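Local coordinates for protein 2-oxoglutarate dehydrogenase E3 component (Thermus thermophilus, PDB 2YQU) that probably oxidises protein-bound dihydrolipoyl groups with NAD(+), using one FAD per subunit and a redox-active disulfide, as a lipoamide dehydrogenase, at residues A17-Q22 with A319-M324; P204-E209 with S338-H343; T224-V229 with V243-G248; V388-K393 with A422-L427. All coordinates share one frame; numbering follows the deposited sequence.

Interaction 1 and interaction 4 are buried, whereas interactions 2 and 3 are only partly so. Interaction 1 pairs two helices of the FAD-binding domain and is the one contact with a salt bridge between its segments. Interaction 2 joins the NAD-binding part to strand 338-340 of the dimerisation domain through a methionine methyl and a bridging water. Interaction 3, nested in sequence within the loop that interaction 2 closes, packs a leucine of an antiparallel sheet on a valine and an arginine at and beyond the end of strand 224-226. Interaction 4 sets a helix start on the antiparallel sheet that also holds strand 338-340, and is apolar between its segments. Interactions 1, 2 and 4 also touch the second subunit.

Interaction 1: A17-Q22 with A319-M324; sequences AIRAAQ and AAVEHM
Arg19 reaches Val321 and Glu322 of helix 310-326 with the two halves of its side chain. The aliphatic part lies against Val321 because chi1 (-172°) swings CG away from the backbone N, Arg19 CG standing 3.7 Å from Val321 CG2. A bend at chi2 then brings the guanidinium to Glu322, where NE and NH2 converge on one carboxylate oxygen: Arg19 NE to Glu322 OE1 is 3.0 Å, and Arg19 NH2 to Glu322 OE1 3.1 Å. That oxygen lies near the guanidinium plane, but the two flat groups are turned 73° apart; it offers its anti lone pair to NE and meets NH2 on that side, out of the carboxylate plane. Cut back to alanine, Arg19 would probably leave the Glu322 carboxylate without this partner and uncover Val321 CG2. Ala20 sets its CB 4.1 Å from Val321 CG1, where the backbones come nearest. Gln22 fixes the far end of the guanidinium, its OE1 accepting from Arg19 NH1 at 3.0 Å. The segment axes approach to 9.0 Å at 28°, nearly parallel. Leu4 of strand 2-7 touches both Ala20 and Val321, so the pair packs against the parallel sheet, as expected for neighbouring helices of the Rossmann-type FAD-binding domain.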
loop_
_atom_site.group_PDB
_atom_site.type_symbol
_atom_site.label_atom_id
_atom_site.label_comp_id
_atom_site.label_asym_id
_atom_site.label_seq_id
_atom_site.Cartn_x
_atom_site.Cartn_y
_atom_site.Cartn_z
ATOM N N ALA A 17 24.797 -4.747 13.007
ATOM C CA ALA A 17 25.536 -5.959 13.367
ATOM C C ALA A 17 25.395 -7.037 12.298
ATOM O O ALA A 17 26.400 -7.618 11.892
ATOM C CB ALA A 17 25.100 -6.483 14.743
ATOM N N ILE A 18 24.169 -7.259 11.800
ATOM C CA ILE A 18 23.919 -8.244 10.743
ATOM C C ILE A 18 24.639 -7.837 9.451
ATOM O O ILE A 18 25.300 -8.657 8.831
ATOM C CB ILE A 18 22.395 -8.440 10.480
ATOM C CG1 ILE A 18 21.706 -9.048 11.706
ATOM C CG2 ILE A 18 22.163 -9.312 9.250
ATOM C CD1 ILE A 18 20.189 -8.907 11.683
ATOM N N ARG A 19 24.529 -6.572 9.054
ATOM C CA ARG A 19 25.231 -6.105 7.864
ATOM C C ARG A 19 26.746 -6.251 7.990
ATOM O O ARG A 19 27.418 -6.661 7.030
ATOM C CB ARG A 19 24.881 -4.650 7.559
ATOM C CG ARG A 19 25.412 -4.156 6.229
ATOM C CD ARG A 19 24.830 -4.883 5.017
ATOM N NE ARG A 19 25.530 -4.492 3.795
ATOM C CZ ARG A 19 25.903 -5.312 2.818
ATOM N NH1 ARG A 19 25.687 -6.620 2.880
ATOM N NH2 ARG A 19 26.519 -4.810 1.756
ATOM N N ALA A 20 27.274 -5.915 9.162
ATOM C CA ALA A 20 28.702 -6.033 9.437
ATOM C C ALA A 20 29.166 -7.485 9.280
ATOM O O ALA A 20 30.198 -7.753 8.647
ATOM C CB ALA A 20 29.024 -5.506 10.835
ATOM N N ALA A 21 28.387 -8.412 9.831
ATOM C CA ALA A 21 28.658 -9.838 9.663
ATOM C C ALA A 21 28.666 -10.222 8.185
ATOM O O ALA A 21 29.540 -10.960 7.744
ATOM C CB ALA A 21 27.642 -10.678 10.423
ATOM N N GLN A 22 27.697 -9.717 7.423
ATOM C CA GLN A 22 27.629 -9.969 5.984
ATOM C C GLN A 22 28.865 -9.452 5.249
ATOM O O GLN A 22 29.264 -10.011 4.230
ATOM C CB GLN A 22 26.369 -9.341 5.382
ATOM C CG GLN A 22 25.086 -10.029 5.798
ATOM C CD GLN A 22 23.841 -9.403 5.174
ATOM O OE1 GLN A 22 23.909 -8.321 4.578
ATOM N NE2 GLN A 22 22.709 -10.086 5.308
ATOM N N ALA A 319 24.944 2.170 6.640
ATOM C CA ALA A 319 25.911 3.112 6.066
ATOM C C ALA A 319 27.184 3.192 6.901
ATOM O O ALA A 319 28.278 3.329 6.354
ATOM C CB ALA A 319 25.291 4.502 5.935
ATOM N N ALA A 320 27.036 3.105 8.219
ATOM C CA ALA A 320 28.171 3.192 9.132
ATOM C C ALA A 320 29.118 2.014 8.939
ATOM O O ALA A 320 30.325 2.200 8.791
ATOM C CB ALA A 320 27.694 3.236 10.575
ATOM N N VAL A 321 28.566 0.805 8.917
ATOM C CA VAL A 321 29.394 -0.403 8.824
ATOM C C VAL A 321 29.953 -0.587 7.417
ATOM O O VAL A 321 31.053 -1.095 7.241
ATOM C CB VAL A 321 28.667 -1.683 9.329
ATOM C CG1 VAL A 321 28.237 -1.511 10.785
ATOM C CG2 VAL A 321 27.489 -2.063 8.456
ATOM N N GLU A 322 29.201 -0.157 6.413
ATOM C CA GLU A 322 29.710 -0.145 5.047
ATOM C C GLU A 322 30.871 0.847 4.895
ATOM O O GLU A 322 31.790 0.605 4.122
ATOM C CB GLU A 322 28.574 0.154 4.068
ATOM C CG GLU A 322 27.675 -1.053 3.860
ATOM C CD GLU A 322 26.595 -0.851 2.814
ATOM O OE1 GLU A 322 25.918 -1.851 2.488
ATOM O OE2 GLU A 322 26.413 0.292 2.323
ATOM N N HIS A 323 30.844 1.943 5.650
ATOM C CA HIS A 323 31.952 2.905 5.636
ATOM C C HIS A 323 33.178 2.330 6.338
ATOM O O HIS A 323 34.298 2.510 5.875
ATOM C CB HIS A 323 31.563 4.218 6.303
ATOM C CG HIS A 323 32.616 5.275 6.204
ATOM N ND1 HIS A 323 33.298 5.755 7.301
ATOM C CD2 HIS A 323 33.131 5.919 5.131
ATOM C CE1 HIS A 323 34.166 6.673 6.911
ATOM N NE2 HIS A 323 34.082 6.793 5.598
ATOM N N MET A 324 32.953 1.641 7.449
ATOM C CA MET A 324 34.031 0.973 8.180
ATOM C C MET A 324 34.836 0.059 7.249
ATOM O O MET A 324 36.061 0.096 7.241
ATOM C CB MET A 324 33.469 0.131 9.333
ATOM C CG MET A 324 32.922 0.925 10.489
ATOM S SD MET A 324 31.988 -0.121 11.597
ATOM C CE MET A 324 31.024 1.094 12.483
#

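Interaction 2: P204-E209 with S338-H343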
loop_
_atom_site.group_PDB
_atom_site.type_symbol
_atom_site.label_atom_id
_atom_site.label_comp_id
_atom_site.label_asym_id
_atom_site.label_seq_id
_atom_site.Cartn_x
_atom_site.Cartn_y
_atom_site.Cartn_z
ATOM N N PRO A 204 4.391 18.124 14.410
ATOM C CA PRO A 204 5.213 19.223 13.886
ATOM C C PRO A 204 6.198 18.851 12.769
ATOM O O PRO A 204 6.631 19.758 12.063
ATOM C CB PRO A 204 5.969 19.717 15.128
ATOM C CG PRO A 204 6.016 18.553 16.027
ATOM C CD PRO A 204 4.699 17.843 15.828
ATOM N N THR A 205 6.540 17.575 12.607
ATOM C CA THR A 205 7.431 17.142 11.527
ATOM C C THR A 205 6.705 17.002 10.194
ATOM O O THR A 205 7.350 16.900 9.157
ATOM C CB THR A 205 8.115 15.795 11.848
ATOM O OG1 THR A 205 7.133 14.772 12.057
ATOM C CG2 THR A 205 8.895 15.858 13.155
ATOM N N MET A 206 5.375 16.955 10.230
ATOM C CA MET A 206 4.578 16.887 9.006
ATOM C C MET A 206 4.531 18.247 8.329
ATOM O O MET A 206 4.825 19.276 8.931
ATOM C CB MET A 206 3.145 16.426 9.306
ATOM C CG MET A 206 3.031 15.041 9.914
ATOM S SD MET A 206 3.549 13.752 8.765
ATOM C CE MET A 206 4.607 12.756 9.812
ATOM N N ASP A 207 4.156 18.229 7.053
ATOM C CA ASP A 207 3.795 19.430 6.316
ATOM C C ASP A 207 2.612 20.098 7.002
ATOM O O ASP A 207 1.707 19.415 7.477
ATOM C CB ASP A 207 3.437 19.040 4.890
ATOM C CG ASP A 207 3.147 20.223 3.996
ATOM O OD1 ASP A 207 1.994 20.672 3.962
ATOM O OD2 ASP A 207 4.005 20.750 3.261
ATOM N N LEU A 208 2.631 21.427 7.062
ATOM C CA LEU A 208 1.650 22.172 7.847
ATOM C C LEU A 208 0.232 21.841 7.413
ATOM O O LEU A 208 -0.645 21.702 8.248
ATOM C CB LEU A 208 1.884 23.686 7.742
ATOM C CG LEU A 208 2.406 24.456 8.958
ATOM C CD1 LEU A 208 3.568 23.760 9.627
ATOM C CD2 LEU A 208 2.814 25.877 8.554
ATOM N N GLU A 209 0.017 21.726 6.106
ATOM C CA GLU A 209 -1.298 21.363 5.562
ATOM C C GLU A 209 -1.808 20.029 6.128
ATOM O O GLU A 209 -2.979 19.885 6.472
ATOM C CB GLU A 209 -1.216 21.272 4.036
ATOM C CG GLU A 209 -2.500 21.601 3.305
ATOM C CD GLU A 209 -2.244 21.969 1.858
ATOM O OE1 GLU A 209 -1.590 21.172 1.152
ATOM O OE2 GLU A 209 -2.702 23.060 1.425
ATOM N N SER A 338 8.218 9.428 7.022
ATOM C CA SER A 338 7.759 9.491 8.397
ATOM C C SER A 338 6.250 9.296 8.357
ATOM O O SER A 338 5.550 9.999 7.628
ATOM C CB SER A 338 8.137 10.829 9.026
ATOM O OG SER A 338 7.653 10.909 10.356
ATOM N N VAL A 339 5.757 8.331 9.122
ATOM C CA VAL A 339 4.361 7.902 9.039
ATOM C C VAL A 339 3.723 7.840 10.422
ATOM O O VAL A 339 4.376 7.488 11.396
ATOM C CB VAL A 339 4.247 6.505 8.371
ATOM C CG1 VAL A 339 2.789 6.131 8.108
ATOM C CG2 VAL A 339 5.056 6.470 7.085
ATOM N N VAL A 340 2.443 8.186 10.484
ATOM C CA VAL A 340 1.629 8.050 11.677
ATOM C C VAL A 340 0.587 6.979 11.382
ATOM O O VAL A 340 -0.158 7.098 10.407
ATOM C CB VAL A 340 0.911 9.372 12.013
ATOM C CG1 VAL A 340 0.152 9.254 13.330
ATOM C CG2 VAL A 340 1.904 10.546 12.034
ATOM N N TYR A 341 0.520 5.948 12.218
ATOM C CA TYR A 341 -0.240 4.725 11.899
ATOM C C TYR A 341 -1.647 4.695 12.514
ATOM O O TYR A 341 -2.182 3.643 12.873
ATOM C CB TYR A 341 0.582 3.504 12.280
ATOM C CG TYR A 341 1.798 3.392 11.395
ATOM C CD1 TYR A 341 3.066 3.705 11.867
ATOM C CD2 TYR A 341 1.662 3.052 10.056
ATOM C CE1 TYR A 341 4.181 3.629 11.029
ATOM C CE2 TYR A 341 2.765 2.981 9.221
ATOM C CZ TYR A 341 4.018 3.250 9.720
ATOM O OH TYR A 341 5.091 3.181 8.861
ATOM N N THR A 342 -2.233 5.878 12.591
ATOM C CA THR A 342 -3.648 6.055 12.866
ATOM C C THR A 342 -4.439 5.680 11.610
ATOM O O THR A 342 -3.877 5.248 10.610
ATOM C CB THR A 342 -3.911 7.530 13.249
ATOM O OG1 THR A 342 -3.250 8.392 12.313
ATOM C CG2 THR A 342 -3.273 7.888 14.609
ATOM N N HIS A 343 -5.752 5.803 11.681
ATOM C CA HIS A 343 -6.607 5.728 10.498
ATOM C C HIS A 343 -7.448 6.996 10.503
ATOM O O HIS A 343 -8.268 7.179 11.395
ATOM C CB HIS A 343 -7.494 4.482 10.518
ATOM C CG HIS A 343 -8.410 4.378 9.336
ATOM N ND1 HIS A 343 -8.205 3.477 8.310
ATOM C CD2 HIS A 343 -9.530 5.064 9.014
ATOM C CE1 HIS A 343 -9.163 3.615 7.410
ATOM N NE2 HIS A 343 -9.979 4.572 7.812
HETATM O O HOH W 1 8.770 12.655 11.928
#
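Met206 meets strand 338-340 through its terminal methyl, CE, which lies 3.6 Å from Ser338 OG and equally 3.6 Å from Ser338 O. This is a join between domains of the pyridine nucleotide-disulfide oxidoreductase fold: the loop leading into helix 208-221 of the NAD-binding part touches the outermost strand, within this chain, of the dimerisation domain's antiparallel sheet. The same methyl reaches Val340, with Met206 CE 4.1 Å from Val340 CG2. Bends at chi2 (-66°) and chi3 (133°) turn the methyl onto the strand. Polar contact between the segments is indirect. Thr205 OG1 and Ser338 OG are 4.3 Å apart, and one water spans them, 2.7 Å from Thr205 OG1 and 2.6 Å from Ser338 OG. Ser338 and Val340, alternate residues of the strand, both direct their side chains toward the loop, while Val339, seen to contact NAD(+) in another structure of this protein, points away.

In the next shell, Ile346 and Ala348 of the adjoining strand also pack on Met206, and backbone bonds pair Ser338 with Ala348 and Val340 with Ile346, fixing the strand. On the loop side, Asp207 is the N-cap of helix 208-221: besides a salt bridge with Lys387, Asp207 OD1 accepts from Glu209 N at 3.1 Å, the N-H coming in well off the carboxylate plane.

Interaction 3: T224-V229 with V243-G248; sequences TIRTGV and VELEGG
Leu245 projects its isobutyl group from the end of strand 240-245 onto Val229 and Arg226. The contact lies in the NAD-binding domain, a Rossmann-type fold, and joins Arg226 of strand 224-226, outermost within this chain in the parallel sheet, and Val229 a little further along the chain to the three-stranded antiparallel sheet of strands 231-237, 240-245 and 250-253.

The apolar packing is carried by branched side chains. Val229 CG1 comes within 3.5 Å of Leu245 CD2 and within 3.8 Å of Leu245 CD1, so that one valine methyl faces both methyls of the leucine. Val229 CG1 is placed there by lying anti to its own backbone N (chi1 167°). Leu196 of the parallel sheet and Val231, which contacts NAD(+) in another structure of this protein, pack on the same leucine. Trimming Leu245 to an alanine is likely to open a gap beside Val229 CG1 and take away the methyl that Arg226 NH2 rests near.

Beyond Leu245 the strand ends in a type II turn, Leu245 to Gly248, closed by a backbone hydrogen bond from Gly248 N to Leu245 O at 3.2 Å.

The remaining contact is between a charged group and a methyl. The Arg226 guanidinium approaches Leu245 obliquely, while its NH1 forms a salt bridge with Glu249, a residue just past the turn that can hold the group in this position. A bend at chi3 (63°) carries the group across, leaving Arg226 NH2 3.9 Å from Leu245 CD1.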
loop_
_atom_site.group_PDB
_atom_site.type_symbol
_atom_site.label_atom_id
_atom_site.label_comp_id
_atom_site.label_asym_id
_atom_site.label_seq_id
_atom_site.Cartn_x
_atom_site.Cartn_y
_atom_site.Cartn_z
ATOM N N THR A 224 -10.375 15.338 21.894
ATOM C CA THR A 224 -10.240 16.763 22.150
ATOM C C THR A 224 -8.778 17.104 21.902
ATOM O O THR A 224 -7.905 16.461 22.471
ATOM C CB THR A 224 -10.642 17.078 23.587
ATOM O OG1 THR A 224 -12.048 16.848 23.747
ATOM C CG2 THR A 224 -10.448 18.555 23.911
ATOM N N ILE A 225 -8.521 18.058 21.012
ATOM C CA ILE A 225 -7.166 18.520 20.706
ATOM C C ILE A 225 -7.044 20.003 21.061
ATOM O O ILE A 225 -7.784 20.835 20.543
ATOM C CB ILE A 225 -6.836 18.339 19.199
ATOM C CG1 ILE A 225 -7.157 16.919 18.705
ATOM C CG2 ILE A 225 -5.377 18.682 18.920
ATOM C CD1 ILE A 225 -6.353 15.837 19.358
ATOM N N ARG A 226 -6.096 20.332 21.931
ATOM C CA ARG A 226 -5.895 21.706 22.362
ATOM C C ARG A 226 -4.444 22.098 22.173
ATOM O O ARG A 226 -3.577 21.677 22.936
ATOM C CB ARG A 226 -6.289 21.878 23.820
ATOM C CG ARG A 226 -7.744 21.561 24.091
ATOM C CD ARG A 226 -8.088 21.623 25.547
ATOM N NE ARG A 226 -7.897 22.974 26.057
ATOM C CZ ARG A 226 -7.965 23.316 27.336
ATOM N NH1 ARG A 226 -8.223 22.411 28.270
ATOM N NH2 ARG A 226 -7.781 24.584 27.678
ATOM N N THR A 227 -4.198 22.901 21.153
ATOM C CA THR A 227 -2.869 23.426 20.880
ATOM C C THR A 227 -2.701 24.796 21.536
ATOM O O THR A 227 -3.670 25.375 22.040
ATOM C CB THR A 227 -2.633 23.524 19.367
ATOM O OG1 THR A 227 -3.613 24.385 18.772
ATOM C CG2 THR A 227 -2.842 22.165 18.694
ATOM N N GLY A 228 -1.472 25.310 21.542
ATOM C CA GLY A 228 -1.187 26.596 22.161
ATOM C C GLY A 228 -1.396 26.624 23.670
ATOM O O GLY A 228 -1.703 27.674 24.234
ATOM N N VAL A 229 -1.201 25.478 24.322
ATOM C CA VAL A 229 -1.450 25.315 25.752
ATOM C C VAL A 229 -0.171 24.827 26.436
ATOM O O VAL A 229 0.392 23.803 26.056
ATOM C CB VAL A 229 -2.590 24.296 25.988
ATOM C CG1 VAL A 229 -2.664 23.848 27.444
ATOM C CG2 VAL A 229 -3.930 24.888 25.530
ATOM N N VAL A 243 -3.595 17.692 35.755
ATOM C CA VAL A 243 -2.745 18.392 34.814
ATOM C C VAL A 243 -3.057 19.870 34.968
ATOM O O VAL A 243 -4.162 20.301 34.666
ATOM C CB VAL A 243 -3.039 17.963 33.357
ATOM C CG1 VAL A 243 -2.146 18.737 32.378
ATOM C CG2 VAL A 243 -2.869 16.451 33.191
ATOM N N GLU A 244 -2.095 20.644 35.453
ATOM C CA GLU A 244 -2.276 22.082 35.594
ATOM C C GLU A 244 -1.774 22.792 34.344
ATOM O O GLU A 244 -0.743 22.416 33.781
ATOM C CB GLU A 244 -1.542 22.582 36.839
ATOM C CG GLU A 244 -2.035 21.943 38.128
ATOM C CD GLU A 244 -1.154 22.254 39.328
ATOM O OE1 GLU A 244 -1.237 21.517 40.326
ATOM O OE2 GLU A 244 -0.377 23.226 39.283
ATOM N N LEU A 245 -2.520 23.803 33.906
ATOM C CA LEU A 245 -2.158 24.616 32.749
ATOM C C LEU A 245 -1.784 26.024 33.186
ATOM O O LEU A 245 -2.247 26.506 34.211
ATOM C CB LEU A 245 -3.324 24.708 31.760
ATOM C CG LEU A 245 -3.976 23.407 31.293
ATOM C CD1 LEU A 245 -5.089 23.716 30.308
ATOM C CD2 LEU A 245 -2.944 22.485 30.671
ATOM N N GLU A 246 -0.962 26.686 32.382
ATOM C CA GLU A 246 -0.638 28.087 32.600
ATOM C C GLU A 246 -1.927 28.903 32.638
ATOM O O GLU A 246 -2.751 28.810 31.726
ATOM C CB GLU A 246 0.274 28.606 31.487
ATOM C CG GLU A 246 0.385 30.120 31.460
ATOM C CD GLU A 246 1.548 30.612 30.631
ATOM O OE1 GLU A 246 2.232 31.542 31.091
ATOM O OE2 GLU A 246 1.775 30.084 29.524
ATOM N N GLY A 247 -2.093 29.689 33.701
ATOM C CA GLY A 247 -3.275 30.510 33.897
ATOM C C GLY A 247 -4.223 30.024 34.984
ATOM O O GLY A 247 -5.108 30.777 35.380
ATOM N N GLY A 248 -4.068 28.781 35.446
ATOM C CA GLY A 248 -4.845 28.260 36.565
ATOM C C GLY A 248 -5.739 27.052 36.307
ATOM O O GLY A 248 -6.178 26.402 37.260
#

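Interaction 4: V388-K393 with A422-L427; sequences VLAHAK and ASAEDL
Ala390 and Ala424 meet methyl to methyl, Ala390 CB lying 3.9 Å from Ala424 CB. Their CA atoms are 6.3 Å apart, the nearest backbone approach between the segments, and both CB atoms point across the contact. Val388, two residues earlier on the same side of strand 385-391, adds a looser touch, its CG1 4.5 Å from Ala424 CB. Leu389 between them turns the other way, as alternation along a strand requires. The apolar surface continues past the segments: Ala444 and Ala448 of helix 438-449 also pack on Val388, so this face of the antiparallel sheet is covered by helices of the dimerisation domain.

The hydrogen bonds are local to each segment. Ser423 is the N-cap of helix 424-429, its OG accepting from Asp426 N at 3.1 Å with an N-H...O angle of 152°; Ser423 O takes Leu427 N at 3.2 Å. Asp395 receives Glu425 N, a second side-chain acceptor at the helix start. At the end of the strand, His391 ND1 accepts from Lys393 N at 3.1 Å, with the donor tilted 19° from the ring plane.

From the second subunit, Leu416 packs on Leu427 and Phe420 on Asp426, which places the helix at the dimer interface. With no polar pair between the segments, their direct contact rests on apolar, close-fitting methyl packing, and the small alanines permit the close backbone approach, while capping satisfies amides at the helix start independently.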
loop_
_atom_site.group_PDB
_atom_site.type_symbol
_atom_site.label_atom_id
_atom_site.label_comp_id
_atom_site.label_asym_id
_atom_site.label_seq_id
_atom_site.Cartn_x
_atom_site.Cartn_y
_atom_site.Cartn_z
ATOM N N VAL A 388 2.146 16.247 -4.073
ATOM C CA VAL A 388 3.505 16.136 -4.582
ATOM C C VAL A 388 4.088 17.537 -4.787
ATOM O O VAL A 388 3.464 18.397 -5.400
ATOM C CB VAL A 388 3.545 15.341 -5.903
ATOM C CG1 VAL A 388 4.947 15.392 -6.548
ATOM C CG2 VAL A 388 3.102 13.898 -5.675
ATOM N N LEU A 389 5.284 17.754 -4.257
ATOM C CA LEU A 389 6.009 19.004 -4.447
ATOM C C LEU A 389 7.133 18.737 -5.437
ATOM O O LEU A 389 7.929 17.849 -5.216
ATOM C CB LEU A 389 6.576 19.483 -3.114
ATOM C CG LEU A 389 5.553 19.550 -1.976
ATOM C CD1 LEU A 389 6.178 20.063 -0.705
ATOM C CD2 LEU A 389 4.371 20.417 -2.381
ATOM N N ALA A 390 7.184 19.486 -6.533
ATOM C CA ALA A 390 8.223 19.284 -7.549
ATOM C C ALA A 390 8.939 20.588 -7.882
ATOM O O ALA A 390 8.338 21.655 -7.866
ATOM C CB ALA A 390 7.617 18.694 -8.801
ATOM N N HIS A 391 10.222 20.499 -8.208
ATOM C CA HIS A 391 11.002 21.687 -8.506
ATOM C C HIS A 391 10.407 22.390 -9.730
ATOM O O HIS A 391 10.092 21.748 -10.728
ATOM C CB HIS A 391 12.465 21.317 -8.743
ATOM C CG HIS A 391 13.398 22.476 -8.632
ATOM N ND1 HIS A 391 13.557 23.396 -9.645
ATOM C CD2 HIS A 391 14.202 22.884 -7.622
ATOM C CE1 HIS A 391 14.429 24.315 -9.269
ATOM N NE2 HIS A 391 14.836 24.027 -8.046
ATOM N N ALA A 392 10.260 23.707 -9.644
ATOM C CA ALA A 392 9.602 24.498 -10.688
ATOM C C ALA A 392 10.334 24.451 -12.024
ATOM O O ALA A 392 9.717 24.550 -13.081
ATOM C CB ALA A 392 9.448 25.936 -10.225
ATOM N N LYS A 393 11.646 24.284 -11.980
ATOM C CA LYS A 393 12.456 24.282 -13.190
ATOM C C LYS A 393 12.777 22.875 -13.694
ATOM O O LYS A 393 12.634 22.612 -14.886
ATOM C CB LYS A 393 13.746 25.062 -12.954
ATOM C CG LYS A 393 14.573 25.276 -14.212
ATOM C CD LYS A 393 15.769 26.186 -13.939
ATOM C CE LYS A 393 16.459 26.620 -15.230
ATOM N NZ LYS A 393 17.882 26.177 -15.247
ATOM N N ALA A 422 13.491 10.883 -8.984
ATOM C CA ALA A 422 12.467 10.904 -10.026
ATOM C C ALA A 422 11.921 12.292 -10.224
ATOM O O ALA A 422 11.886 13.093 -9.294
ATOM C CB ALA A 422 11.321 9.979 -9.653
ATOM N N SER A 423 11.456 12.542 -11.441
ATOM C CA SER A 423 10.650 13.705 -11.736
ATOM C C SER A 423 9.182 13.375 -11.467
ATOM O O SER A 423 8.796 12.200 -11.432
ATOM C CB SER A 423 10.830 14.117 -13.193
ATOM O OG SER A 423 10.344 13.123 -14.072
ATOM N N ALA A 424 8.374 14.414 -11.280
ATOM C CA ALA A 424 6.932 14.265 -11.084
ATOM C C ALA A 424 6.306 13.623 -12.323
ATOM O O ALA A 424 5.433 12.766 -12.206
ATOM C CB ALA A 424 6.285 15.620 -10.803
ATOM N N GLU A 425 6.776 14.042 -13.501
ATOM C CA GLU A 425 6.363 13.457 -14.773
ATOM C C GLU A 425 6.589 11.947 -14.808
ATOM O O GLU A 425 5.712 11.211 -15.218
ATOM C CB GLU A 425 7.098 14.100 -15.959
ATOM C CG GLU A 425 6.587 13.626 -17.321
ATOM C CD GLU A 425 7.432 14.111 -18.489
ATOM O OE1 GLU A 425 7.443 13.430 -19.536
ATOM O OE2 GLU A 425 8.101 15.155 -18.373
ATOM N N ASP A 426 7.757 11.483 -14.381
ATOM C CA ASP A 426 8.052 10.053 -14.450
ATOM C C ASP A 426 7.204 9.243 -13.481
ATOM O O ASP A 426 6.771 8.148 -13.823
ATOM C CB ASP A 426 9.539 9.777 -14.254
ATOM C CG ASP A 426 10.354 10.104 -15.501
ATOM O OD1 ASP A 426 11.537 10.428 -15.351
ATOM O OD2 ASP A 426 9.895 10.081 -16.670
ATOM N N LEU A 427 6.962 9.776 -12.284
ATOM C CA LEU A 427 6.061 9.115 -11.340
ATOM C C LEU A 427 4.650 9.062 -11.919
ATOM O O LEU A 427 3.976 8.044 -11.831
ATOM C CB LEU A 427 6.072 9.831 -9.988
ATOM C CG LEU A 427 5.186 9.261 -8.880
ATOM C CD1 LEU A 427 5.478 7.785 -8.641
ATOM C CD2 LEU A 427 5.392 10.063 -7.618
#